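PDB 4EIU: uncharacterized hypothetical protein from Bacteroides uniformis, which is of unknown function but belongs to the DUF3823 family, whose N-terminal domain is grouped with the transthyretin-like beta-sandwich folds. Local coordinates for residues Gly33-Leu38 and Arg74-Phe79; Ile80-Glu85 and Phe109-Phe114; Thr11-Val16 and Asp58-Asn63; Lys23-Asp28 and Arg237-Glu242. All coordinates share one frame; numbering follows the deposited sequence.

Contact 1 (Gly33-Leu38 and Arg74-Phe79)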
# COMPACT_ATOMS: atom_id res chain seq x y z
N GLY A 33 -4.34 0.10 4.24
CA GLY A 33 -4.19 -0.26 2.84
C GLY A 33 -4.43 0.94 1.93
O GLY A 33 -4.00 2.05 2.23
N ILE A 34 -5.16 0.73 0.83
CA ILE A 34 -5.46 1.83 -0.11
C ILE A 34 -6.91 2.24 0.07
O ILE A 34 -7.84 1.47 -0.27
CB ILE A 34 -5.19 1.47 -1.58
CG1 ILE A 34 -3.75 1.05 -1.81
CG2 ILE A 34 -5.65 2.63 -2.50
CD1 ILE A 34 -3.45 0.54 -3.22
N ARG A 35 -7.06 3.42 0.66
CA ARG A 35 -8.35 4.03 0.99
C ARG A 35 -9.01 4.70 -0.19
O ARG A 35 -8.34 5.42 -0.94
CB ARG A 35 -8.18 5.03 2.13
CG ARG A 35 -9.47 5.45 2.83
CD ARG A 35 -9.20 6.49 3.89
NE ARG A 35 -8.88 7.77 3.25
CZ ARG A 35 -8.58 8.89 3.89
NH1 ARG A 35 -8.55 8.94 5.22
NH2 ARG A 35 -8.28 9.98 3.18
N VAL A 36 -10.32 4.52 -0.30
CA VAL A 36 -11.12 5.11 -1.37
C VAL A 36 -12.23 5.93 -0.71
O VAL A 36 -13.02 5.42 0.11
CB VAL A 36 -11.73 4.03 -2.31
CG1 VAL A 36 -12.43 4.69 -3.50
CG2 VAL A 36 -10.63 3.05 -2.78
N ARG A 37 -12.34 7.19 -1.13
CA ARG A 37 -13.35 8.13 -0.62
C ARG A 37 -14.11 8.76 -1.77
O ARG A 37 -13.51 9.47 -2.63
CB ARG A 37 -12.65 9.21 0.24
CG ARG A 37 -13.52 10.37 0.67
CD ARG A 37 -12.78 11.30 1.62
NE ARG A 37 -12.47 10.62 2.88
CZ ARG A 37 -11.73 11.15 3.83
NH1 ARG A 37 -11.26 12.39 3.68
NH2 ARG A 37 -11.47 10.47 4.95
N LEU A 38 -15.41 8.52 -1.75
CA LEU A 38 -16.35 9.01 -2.74
C LEU A 38 -17.19 10.12 -2.12
O LEU A 38 -17.95 9.87 -1.19
CB LEU A 38 -17.27 7.86 -3.22
CG LEU A 38 -16.62 6.52 -3.66
CD1 LEU A 38 -17.65 5.42 -4.03
CD2 LEU A 38 -15.64 6.70 -4.79
N ARG A 74 -11.28 9.97 -4.50
CA ARG A 74 -9.96 10.21 -3.94
C ARG A 74 -9.39 8.92 -3.37
O ARG A 74 -10.08 8.26 -2.61
CB ARG A 74 -10.10 11.23 -2.80
CG ARG A 74 -8.80 11.41 -2.03
CD ARG A 74 -8.90 12.43 -0.90
NE ARG A 74 -7.67 12.31 -0.11
CZ ARG A 74 -7.13 13.28 0.61
NH1 ARG A 74 -7.68 14.51 0.66
NH2 ARG A 74 -6.01 13.03 1.26
N ILE A 75 -8.12 8.58 -3.66
CA ILE A 75 -7.47 7.45 -3.04
C ILE A 75 -6.21 7.91 -2.28
O ILE A 75 -5.62 8.93 -2.64
CB ILE A 75 -7.16 6.32 -4.04
CG1 ILE A 75 -6.10 6.75 -5.09
CG2 ILE A 75 -8.50 5.84 -4.71
CD1 ILE A 75 -5.50 5.64 -5.98
N ASP A 76 -5.90 7.23 -1.19
CA ASP A 76 -4.68 7.45 -0.41
C ASP A 76 -4.07 6.06 -0.12
O ASP A 76 -4.80 5.06 0.06
CB ASP A 76 -5.05 8.10 0.92
CG ASP A 76 -5.55 9.53 0.75
OD1 ASP A 76 -4.74 10.47 0.82
OD2 ASP A 76 -6.77 9.72 0.62
N GLY A 77 -2.74 5.99 -0.04
CA GLY A 77 -2.11 4.71 0.07
C GLY A 77 -0.62 4.85 0.22
O GLY A 77 -0.17 5.94 0.57
N PRO A 78 0.13 3.76 -0.06
CA PRO A 78 1.61 3.74 -0.03
C PRO A 78 2.19 4.30 -1.33
O PRO A 78 2.89 3.62 -2.06
CB PRO A 78 1.91 2.25 0.17
CG PRO A 78 0.83 1.57 -0.63
CD PRO A 78 -0.40 2.41 -0.34
N PHE A 79 1.85 5.55 -1.57
CA PHE A 79 2.20 6.29 -2.77
C PHE A 79 2.11 7.80 -2.52
O PHE A 79 1.43 8.27 -1.61
CB PHE A 79 1.37 5.83 -3.99
CG PHE A 79 -0.13 5.81 -3.77
CD1 PHE A 79 -0.86 6.98 -3.79
CD2 PHE A 79 -0.80 4.59 -3.58
CE1 PHE A 79 -2.26 6.93 -3.66
CE2 PHE A 79 -2.19 4.54 -3.41
CZ PHE A 79 -2.90 5.71 -3.44
O HOH W 1 -8.96 8.26 0.38
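Arg35 and Asp76 lie side by side across two antiparallel strands and point the same way. Their flat groups are turned 82° apart. Arg35 NH2 meets Asp76 OD2 from above the carboxylate plane, at 3.0 Å. Arg74 grips the same carboxylate side-on, with NE to OD2 and NH2 to OD1, both on syn lone pairs. Asp76 OD2 thus accepts from two arginines. Arg35 NH2 and Arg74 NE are 4.1 Å apart, and the shared carboxylate probably offsets their repulsion. A water that accepts from Arg35 NE lies 2.6 Å from Asp76 OD2 and can donate to it. The network stands on one face of the five-stranded antiparallel sheet, where strand 35-40 pairs with strand 69-76. Arg35-Asp76 and Arg37-Arg74 are its hydrogen-bonded pairs. An alanine at Asp76 would probably leave Arg35 NH2 and Arg74 NE close together without their shared acceptor and counter-charge. Arg37 has its own mate in Asp52. The other face is apolar. Val36 CG2 lies 4.0 Å from Ile75 CG2, the two side chains alongside each other. Past the strand ends, Ile34 crosses Pro78 and Phe79 at about a right angle. Its CG2 reaches the edge of the Phe79 ring, 4.1 Å from CE2.

Contact 2 (Ile80-Glu85 and Phe109-Phe114)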
# COMPACT_ATOMS: atom_id res chain seq x y z
N ILE A 80 2.80 8.55 -3.37
CA ILE A 80 2.85 9.99 -3.25
C ILE A 80 1.43 10.52 -3.17
O ILE A 80 0.59 10.15 -4.01
CB ILE A 80 3.59 10.66 -4.43
CG1 ILE A 80 5.09 10.33 -4.34
CG2 ILE A 80 3.41 12.19 -4.39
CD1 ILE A 80 5.94 10.99 -5.43
N PRO A 81 1.14 11.33 -2.16
CA PRO A 81 -0.25 11.87 -2.12
C PRO A 81 -0.67 12.57 -3.40
O PRO A 81 0.10 13.40 -3.95
CB PRO A 81 -0.20 12.85 -0.97
CG PRO A 81 0.91 12.35 -0.10
CD PRO A 81 1.94 11.77 -1.02
N LEU A 82 -1.88 12.25 -3.86
CA LEU A 82 -2.49 12.83 -5.03
C LEU A 82 -3.14 14.17 -4.72
O LEU A 82 -3.29 14.99 -5.61
CB LEU A 82 -3.58 11.85 -5.59
CG LEU A 82 -3.01 10.50 -6.07
CD1 LEU A 82 -4.20 9.62 -6.53
CD2 LEU A 82 -1.94 10.67 -7.17
N VAL A 83 -3.58 14.36 -3.48
CA VAL A 83 -4.17 15.59 -3.06
C VAL A 83 -3.19 16.23 -2.08
O VAL A 83 -2.99 15.72 -0.98
CB VAL A 83 -5.56 15.40 -2.43
CG1 VAL A 83 -6.21 16.76 -2.06
CG2 VAL A 83 -6.46 14.63 -3.41
N ARG A 84 -2.60 17.35 -2.48
CA ARG A 84 -1.49 17.94 -1.73
C ARG A 84 -1.78 19.35 -1.31
O ARG A 84 -1.96 20.23 -2.17
CB ARG A 84 -0.20 17.89 -2.53
CG ARG A 84 0.19 16.48 -2.91
CD ARG A 84 1.54 16.39 -3.50
NE ARG A 84 1.68 16.91 -4.85
CZ ARG A 84 1.51 16.23 -5.97
NH1 ARG A 84 1.06 14.98 -5.98
NH2 ARG A 84 1.78 16.81 -7.12
N GLU A 85 -1.82 19.57 0.01
CA GLU A 85 -1.90 20.89 0.61
C GLU A 85 -0.71 21.17 1.50
O GLU A 85 -0.04 20.26 2.03
CB GLU A 85 -3.20 21.09 1.38
CG GLU A 85 -3.26 20.20 2.60
CD GLU A 85 -4.49 20.37 3.44
OE1 GLU A 85 -5.56 20.88 3.01
OE2 GLU A 85 -4.39 19.87 4.58
N PHE A 109 -6.41 4.65 -11.60
CA PHE A 109 -5.54 5.60 -10.95
C PHE A 109 -4.09 5.20 -11.21
O PHE A 109 -3.69 4.10 -10.89
CB PHE A 109 -5.76 5.64 -9.44
CG PHE A 109 -6.95 6.48 -9.02
CD1 PHE A 109 -6.81 7.84 -8.75
CD2 PHE A 109 -8.17 5.91 -8.91
CE1 PHE A 109 -7.90 8.61 -8.38
CE2 PHE A 109 -9.30 6.67 -8.55
CZ PHE A 109 -9.16 8.00 -8.27
N GLU A 110 -3.29 6.14 -11.71
CA GLU A 110 -1.87 5.90 -11.87
C GLU A 110 -1.19 6.65 -10.76
O GLU A 110 -1.35 7.87 -10.68
CB GLU A 110 -1.38 6.43 -13.21
CG GLU A 110 -1.92 5.61 -14.34
CD GLU A 110 -1.35 6.10 -15.65
OE1 GLU A 110 -1.93 7.03 -16.19
OE2 GLU A 110 -0.31 5.60 -16.08
N VAL A 111 -0.41 5.95 -9.94
CA VAL A 111 0.20 6.50 -8.73
C VAL A 111 1.70 6.21 -8.77
O VAL A 111 2.21 5.57 -9.70
CB VAL A 111 -0.48 5.95 -7.46
CG1 VAL A 111 -2.00 6.21 -7.50
CG2 VAL A 111 -0.20 4.47 -7.31
N GLN A 112 2.39 6.73 -7.79
CA GLN A 112 3.86 6.61 -7.67
C GLN A 112 4.12 5.96 -6.30
O GLN A 112 4.24 6.66 -5.30
CB GLN A 112 4.48 7.98 -7.79
CG GLN A 112 4.48 8.42 -9.26
CD GLN A 112 4.87 9.87 -9.49
OE1 GLN A 112 4.32 10.80 -8.87
NE2 GLN A 112 5.81 10.07 -10.41
N PRO A 113 4.19 4.61 -6.26
CA PRO A 113 4.36 3.94 -4.99
C PRO A 113 5.73 4.29 -4.41
O PRO A 113 6.65 4.50 -5.14
CB PRO A 113 4.33 2.45 -5.35
CG PRO A 113 4.69 2.39 -6.79
CD PRO A 113 4.28 3.69 -7.41
N PHE A 114 5.84 4.31 -3.09
CA PHE A 114 7.09 4.68 -2.47
C PHE A 114 8.18 3.63 -2.73
O PHE A 114 9.33 3.97 -2.96
CB PHE A 114 6.92 4.80 -0.96
CG PHE A 114 5.90 5.81 -0.53
CD1 PHE A 114 5.80 7.03 -1.15
CD2 PHE A 114 5.07 5.55 0.54
CE1 PHE A 114 4.88 7.97 -0.72
CE2 PHE A 114 4.14 6.48 0.96
CZ PHE A 114 4.07 7.72 0.35
O HOH W 2 1.05 8.90 -6.33
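Leu82 CD1 touches both Phe109 and Val111 and forms the apolar centre of this contact. It lies 3.9 Å from CD1 of the Phe109 ring, which it approaches obliquely. The same methyl is 4.2 Å from Val111 CG1, and here the two side chains cross at about a right angle. The bond from Leu82 CA to CB points toward strand 104-111. Ile75 of strand 69-76, in the sheet that faces Phe109, touches both Leu82 and Phe109, so this patch belongs to the interior between the two sheets of the N-terminal domain. Further out, Ile80 packs against the turn that follows strand 104-111. Its CG1 is 4.3 Å from Phe114 CE1, and the same ring carbon comes within 3.4 Å of the backbone Ile80 N. Ile80 CD1 rests against the side chain of Gln112, 3.8 Å from OE1. That oxygen has its polar partner elsewhere, in Lys148 NZ. The polar edge is made by the backbone. Ile80 N donates to Gln112 O at 3.1 Å, with the donor tilted 32° from the carbonyl plane. One water completes the link. It donates to Ile80 O at 2.7 Å and accepts from Gln112 N at 2.9 Å. Ile80 and Gln112 are thus joined by one direct bond and one water-mediated bond. Because both links use main-chain atoms, they do not rely on the side-chain chemistry of Ile80 and Gln112, whereas the packing of Leu82 and Ile80 depends on shape.

Contact 3 (Thr11-Val16 and Asp58-Asn63)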
# COMPACT_ATOMS: atom_id res chain seq x y z
N THR A 11 -22.53 1.21 -9.58
CA THR A 11 -21.27 0.57 -9.21
C THR A 11 -20.06 1.35 -9.71
O THR A 11 -20.05 1.77 -10.86
CB THR A 11 -21.18 -0.84 -9.86
OG1 THR A 11 -22.17 -1.67 -9.30
CG2 THR A 11 -19.83 -1.48 -9.62
N ILE A 12 -19.05 1.50 -8.87
CA ILE A 12 -17.73 1.92 -9.30
C ILE A 12 -16.75 0.77 -9.10
O ILE A 12 -16.75 0.11 -8.06
CB ILE A 12 -17.25 3.20 -8.58
CG1 ILE A 12 -15.91 3.69 -9.15
CG2 ILE A 12 -17.16 2.99 -7.06
CD1 ILE A 12 -15.47 5.04 -8.62
N TRP A 13 -15.93 0.55 -10.13
CA TRP A 13 -14.82 -0.37 -10.09
C TRP A 13 -13.59 0.42 -10.42
O TRP A 13 -13.60 1.31 -11.28
CB TRP A 13 -15.02 -1.51 -11.06
CG TRP A 13 -13.85 -2.47 -11.12
CD1 TRP A 13 -13.71 -3.67 -10.43
CD2 TRP A 13 -12.61 -2.34 -11.90
NE1 TRP A 13 -12.50 -4.23 -10.68
CE2 TRP A 13 -11.82 -3.52 -11.59
CE3 TRP A 13 -12.12 -1.41 -12.82
CZ2 TRP A 13 -10.57 -3.74 -12.17
CZ3 TRP A 13 -10.87 -1.65 -13.39
CH2 TRP A 13 -10.12 -2.79 -13.08
N GLY A 14 -12.50 0.14 -9.72
CA GLY A 14 -11.29 0.87 -9.96
C GLY A 14 -10.08 0.01 -9.81
O GLY A 14 -10.10 -1.02 -9.11
N GLU A 15 -9.00 0.43 -10.47
CA GLU A 15 -7.68 -0.19 -10.22
C GLU A 15 -6.62 0.87 -9.97
O GLU A 15 -6.74 2.03 -10.45
CB GLU A 15 -7.24 -1.12 -11.36
CG GLU A 15 -7.25 -0.42 -12.69
CD GLU A 15 -6.79 -1.27 -13.86
OE1 GLU A 15 -6.01 -2.23 -13.70
OE2 GLU A 15 -7.20 -0.92 -14.97
N VAL A 16 -5.61 0.47 -9.20
CA VAL A 16 -4.50 1.35 -8.81
C VAL A 16 -3.21 0.76 -9.36
O VAL A 16 -2.87 -0.38 -9.04
CB VAL A 16 -4.45 1.57 -7.28
CG1 VAL A 16 -3.26 2.53 -6.88
CG2 VAL A 16 -5.80 2.09 -6.78
N ASP A 58 -5.09 -6.99 -4.44
CA ASP A 58 -4.59 -6.87 -5.82
C ASP A 58 -4.59 -5.42 -6.39
O ASP A 58 -4.25 -5.19 -7.52
CB ASP A 58 -5.35 -7.86 -6.73
CG ASP A 58 -6.78 -7.43 -7.02
OD1 ASP A 58 -7.32 -6.47 -6.45
OD2 ASP A 58 -7.39 -8.12 -7.83
N GLY A 59 -4.92 -4.46 -5.56
CA GLY A 59 -4.91 -3.06 -5.92
C GLY A 59 -6.15 -2.65 -6.68
O GLY A 59 -6.16 -1.58 -7.29
N THR A 60 -7.21 -3.47 -6.65
CA THR A 60 -8.50 -3.08 -7.25
C THR A 60 -9.53 -2.79 -6.15
O THR A 60 -9.34 -3.21 -5.01
CB THR A 60 -9.06 -4.13 -8.21
OG1 THR A 60 -9.43 -5.34 -7.50
CG2 THR A 60 -8.04 -4.46 -9.36
N PHE A 61 -10.65 -2.13 -6.50
CA PHE A 61 -11.73 -1.88 -5.55
C PHE A 61 -13.03 -1.90 -6.28
O PHE A 61 -13.08 -1.69 -7.49
CB PHE A 61 -11.57 -0.55 -4.80
CG PHE A 61 -11.64 0.71 -5.65
CD1 PHE A 61 -12.87 1.35 -5.91
CD2 PHE A 61 -10.48 1.33 -6.09
CE1 PHE A 61 -12.92 2.52 -6.69
CE2 PHE A 61 -10.53 2.51 -6.85
CZ PHE A 61 -11.75 3.11 -7.15
N GLN A 62 -14.10 -2.15 -5.55
CA GLN A 62 -15.44 -2.04 -6.13
C GLN A 62 -16.45 -1.75 -5.02
O GLN A 62 -16.40 -2.37 -3.95
CB GLN A 62 -15.81 -3.30 -6.87
CG GLN A 62 -17.24 -3.36 -7.42
CD GLN A 62 -17.53 -4.64 -8.13
OE1 GLN A 62 -17.25 -4.76 -9.32
NE2 GLN A 62 -18.13 -5.62 -7.43
N ASN A 63 -17.38 -0.85 -5.31
CA ASN A 63 -18.56 -0.68 -4.49
C ASN A 63 -19.79 -0.58 -5.37
O ASN A 63 -19.80 0.21 -6.32
CB ASN A 63 -18.40 0.56 -3.60
CG ASN A 63 -19.49 0.65 -2.55
OD1 ASN A 63 -20.64 0.90 -2.89
ND2 ASN A 63 -19.14 0.43 -1.28
O HOH W 3 -11.17 -6.45 -9.35
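Phe61 CG stands between its own backbone N and carbonyl carbon (chi1 65°), and the ring lies across Gly14 on the next strand. With chi2 at 89° a ring face is turned to Gly14 CA, which sits 3.8 Å from the centroid and 19° off the normal. This is a CH-pi contact. A CB on Gly14 would clash with Phe61 CZ. Ile12 CG1 meets the same ring obliquely, 4.0 Å from CE1. An alanine at Phe61 would probably uncover Gly14 CA and open a gap beside Ile12. The pairing is antiparallel, with strand 60-63 on the outside of the three-stranded mixed sheet and strand 10-18 in its middle. The face with Ile12 and Phe61 looks inward, toward Val36 and Leu38 of the other sheet, as in a beta-sandwich. On the other face, Trp13 CZ2 lies 3.8 Å from Thr60 CG2, and Phe61 O lies over one face of the indole. Gln62 OE1 is at the ring edge, 3.9 Å from Trp13 CD1. A water in the indole plane accepts from Trp13 NE1 and donates to Thr60 OG1. Asp58 OD1 accepts from Thr60 N, closing an Asx turn, and also from Thr60 OG1.

Contact 4 (Lys23-Asp28 and Arg237-Glu242)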
# COMPACT_ATOMS: atom_id res chain seq x y z
N LYS A 23 2.17 -1.70 -13.41
CA LYS A 23 1.92 -2.83 -12.53
C LYS A 23 0.94 -2.40 -11.44
O LYS A 23 0.97 -1.26 -10.99
CB LYS A 23 3.22 -3.33 -11.88
CG LYS A 23 4.16 -4.03 -12.85
CD LYS A 23 5.46 -4.47 -12.19
CE LYS A 23 6.08 -5.61 -13.00
NZ LYS A 23 7.42 -6.03 -12.50
N ARG A 24 0.10 -3.33 -11.01
CA ARG A 24 -0.77 -3.11 -9.87
C ARG A 24 0.02 -2.77 -8.62
O ARG A 24 1.10 -3.30 -8.40
CB ARG A 24 -1.63 -4.33 -9.62
CG ARG A 24 -2.59 -4.67 -10.74
CD ARG A 24 -3.85 -3.77 -10.66
NE ARG A 24 -4.89 -4.09 -11.67
CZ ARG A 24 -5.57 -5.22 -11.71
NH1 ARG A 24 -5.33 -6.18 -10.83
NH2 ARG A 24 -6.51 -5.39 -12.63
N VAL A 25 -0.53 -1.84 -7.84
CA VAL A 25 -0.02 -1.50 -6.54
C VAL A 25 -0.74 -2.40 -5.52
O VAL A 25 -1.92 -2.20 -5.16
CB VAL A 25 -0.18 -0.02 -6.19
CG1 VAL A 25 0.43 0.27 -4.83
CG2 VAL A 25 0.45 0.88 -7.28
N LEU A 26 -0.00 -3.40 -5.06
CA LEU A 26 -0.58 -4.43 -4.20
C LEU A 26 -0.62 -3.89 -2.79
O LEU A 26 0.21 -3.06 -2.38
CB LEU A 26 0.24 -5.73 -4.28
CG LEU A 26 0.46 -6.37 -5.65
CD1 LEU A 26 1.37 -7.62 -5.54
CD2 LEU A 26 -0.82 -6.78 -6.35
N THR A 27 -1.60 -4.38 -2.03
CA THR A 27 -1.93 -3.82 -0.74
C THR A 27 -2.62 -4.88 0.16
O THR A 27 -2.52 -6.07 -0.10
CB THR A 27 -2.75 -2.51 -0.88
OG1 THR A 27 -2.78 -1.79 0.36
CG2 THR A 27 -4.17 -2.76 -1.47
N ASP A 28 -3.22 -4.41 1.25
CA ASP A 28 -3.86 -5.25 2.26
C ASP A 28 -5.22 -4.61 2.47
O ASP A 28 -5.29 -3.39 2.60
CB ASP A 28 -3.05 -5.17 3.55
CG ASP A 28 -3.52 -6.16 4.61
OD1 ASP A 28 -3.71 -7.37 4.28
OD2 ASP A 28 -3.67 -5.70 5.78
N ARG A 237 2.18 3.53 5.55
CA ARG A 237 1.61 2.38 4.85
C ARG A 237 2.70 1.60 4.11
O ARG A 237 3.59 2.19 3.49
CB ARG A 237 0.56 2.83 3.87
CG ARG A 237 -0.57 3.66 4.49
CD ARG A 237 -1.70 4.04 3.51
NE ARG A 237 -2.55 4.93 4.28
CZ ARG A 237 -3.67 4.63 4.86
NH1 ARG A 237 -4.31 3.47 4.61
NH2 ARG A 237 -4.18 5.55 5.67
N TRP A 238 2.62 0.28 4.22
CA TRP A 238 3.48 -0.64 3.45
C TRP A 238 3.16 -0.77 2.00
O TRP A 238 1.98 -0.87 1.57
CB TRP A 238 3.47 -2.04 4.08
CG TRP A 238 4.12 -2.14 5.43
CD1 TRP A 238 5.47 -2.06 5.75
CD2 TRP A 238 3.45 -2.32 6.71
NE1 TRP A 238 5.67 -2.22 7.09
CE2 TRP A 238 4.51 -2.39 7.72
CE3 TRP A 238 2.12 -2.52 7.10
CZ2 TRP A 238 4.23 -2.57 9.06
CZ3 TRP A 238 1.85 -2.70 8.46
CH2 TRP A 238 2.88 -2.71 9.41
N ASN A 239 4.24 -0.88 1.23
CA ASN A 239 4.20 -1.55 -0.07
C ASN A 239 4.47 -3.05 0.10
O ASN A 239 5.16 -3.46 1.02
CB ASN A 239 5.19 -0.95 -1.06
CG ASN A 239 4.81 0.48 -1.43
OD1 ASN A 239 5.47 1.42 -0.99
ND2 ASN A 239 3.74 0.65 -2.20
N TYR A 240 3.87 -3.84 -0.80
CA TYR A 240 3.77 -5.27 -0.62
C TYR A 240 4.23 -6.04 -1.85
O TYR A 240 4.01 -5.59 -2.97
CB TYR A 240 2.30 -5.68 -0.39
CG TYR A 240 1.76 -5.52 1.03
CD1 TYR A 240 1.82 -6.57 1.92
CD2 TYR A 240 1.09 -4.36 1.43
CE1 TYR A 240 1.29 -6.47 3.20
CE2 TYR A 240 0.58 -4.24 2.70
CZ TYR A 240 0.64 -5.34 3.57
OH TYR A 240 0.10 -5.23 4.84
N SER A 241 4.78 -7.22 -1.59
CA SER A 241 5.03 -8.22 -2.61
C SER A 241 3.78 -9.02 -2.93
O SER A 241 2.73 -8.84 -2.30
CB SER A 241 6.13 -9.17 -2.16
OG SER A 241 5.63 -10.11 -1.21
N GLU A 242 3.90 -9.91 -3.90
CA GLU A 242 2.91 -10.94 -4.11
C GLU A 242 3.04 -11.96 -2.99
O GLU A 242 4.16 -12.15 -2.47
CB GLU A 242 3.11 -11.64 -5.45
CG GLU A 242 2.70 -10.81 -6.66
CD GLU A 242 3.17 -11.46 -7.95
OE1 GLU A 242 2.74 -12.60 -8.23
OE2 GLU A 242 4.00 -10.86 -8.66
O HOH W 4 2.58 -2.09 -2.88
O HOH W 5 2.94 -3.66 -5.35
O HOH W 6 -0.82 -0.58 1.84
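Leu26 and Tyr240 meet where a loop of the N-terminal beta-sandwich domain, between strands 10-18 and 35-40, packs on strand 239-247 at the outside of the four-stranded antiparallel sheet. The touching backbones run 88° apart and share no direct hydrogen bond. Packing contacts come first. Leu26 CB faces Tyr240 CB at 4.4 Å, and Leu26 CD1 lies 3.6 Å from Glu242 CG. Tyr240 CG is anti to its carbonyl carbon (chi1 -82°), and the ring lies against the main chain of the loop. Tyr240 CD2 is 3.8 Å from Thr27 CA. Polar atoms also border the ring. Thr27 O sits over one face near the rim. Asp28 CB is 3.4 Å from Tyr240 OH, with the carboxylate and ring planes 35° apart. The polar ends of this pair turn elsewhere: Tyr240 OH bonds Tyr177 N, and Asp28 OD2 bonds Arg178 N. Water carries the polar link between the segments. One molecule joins Leu26 N to Tyr240 O. A second accepts from Thr27 OG1 and donates to Trp238 O. A third is gripped three ways: it donates to Leu26 O at 2.6 Å and accepts from Tyr240 N at 3.0 Å and from Asn239 ND2 at 3.1 Å.

Contacts 1, 2 and 3 all lie in the N-terminal domain, and contact 4 ties that domain to the C-terminal sheet. Contact 3 is in the three-stranded mixed sheet and contact 1 in the five-stranded one. Their centres are about 11 Å apart, and their inner faces meet through Ile75 and Val16. Contact 2 joins the two sheets, with its centre about 9 Å from that of contact 1. Along the chain, contacts 1 and 3 interlock, and contact 2 follows both. Contact 4 pairs residues 23-28 with 237-242; it encloses contacts 1 and 2 and interlocks with contact 3. A probable hydrogen bond from Asn239 ND2 to Pro78 O links strand 239-247 to contact 1.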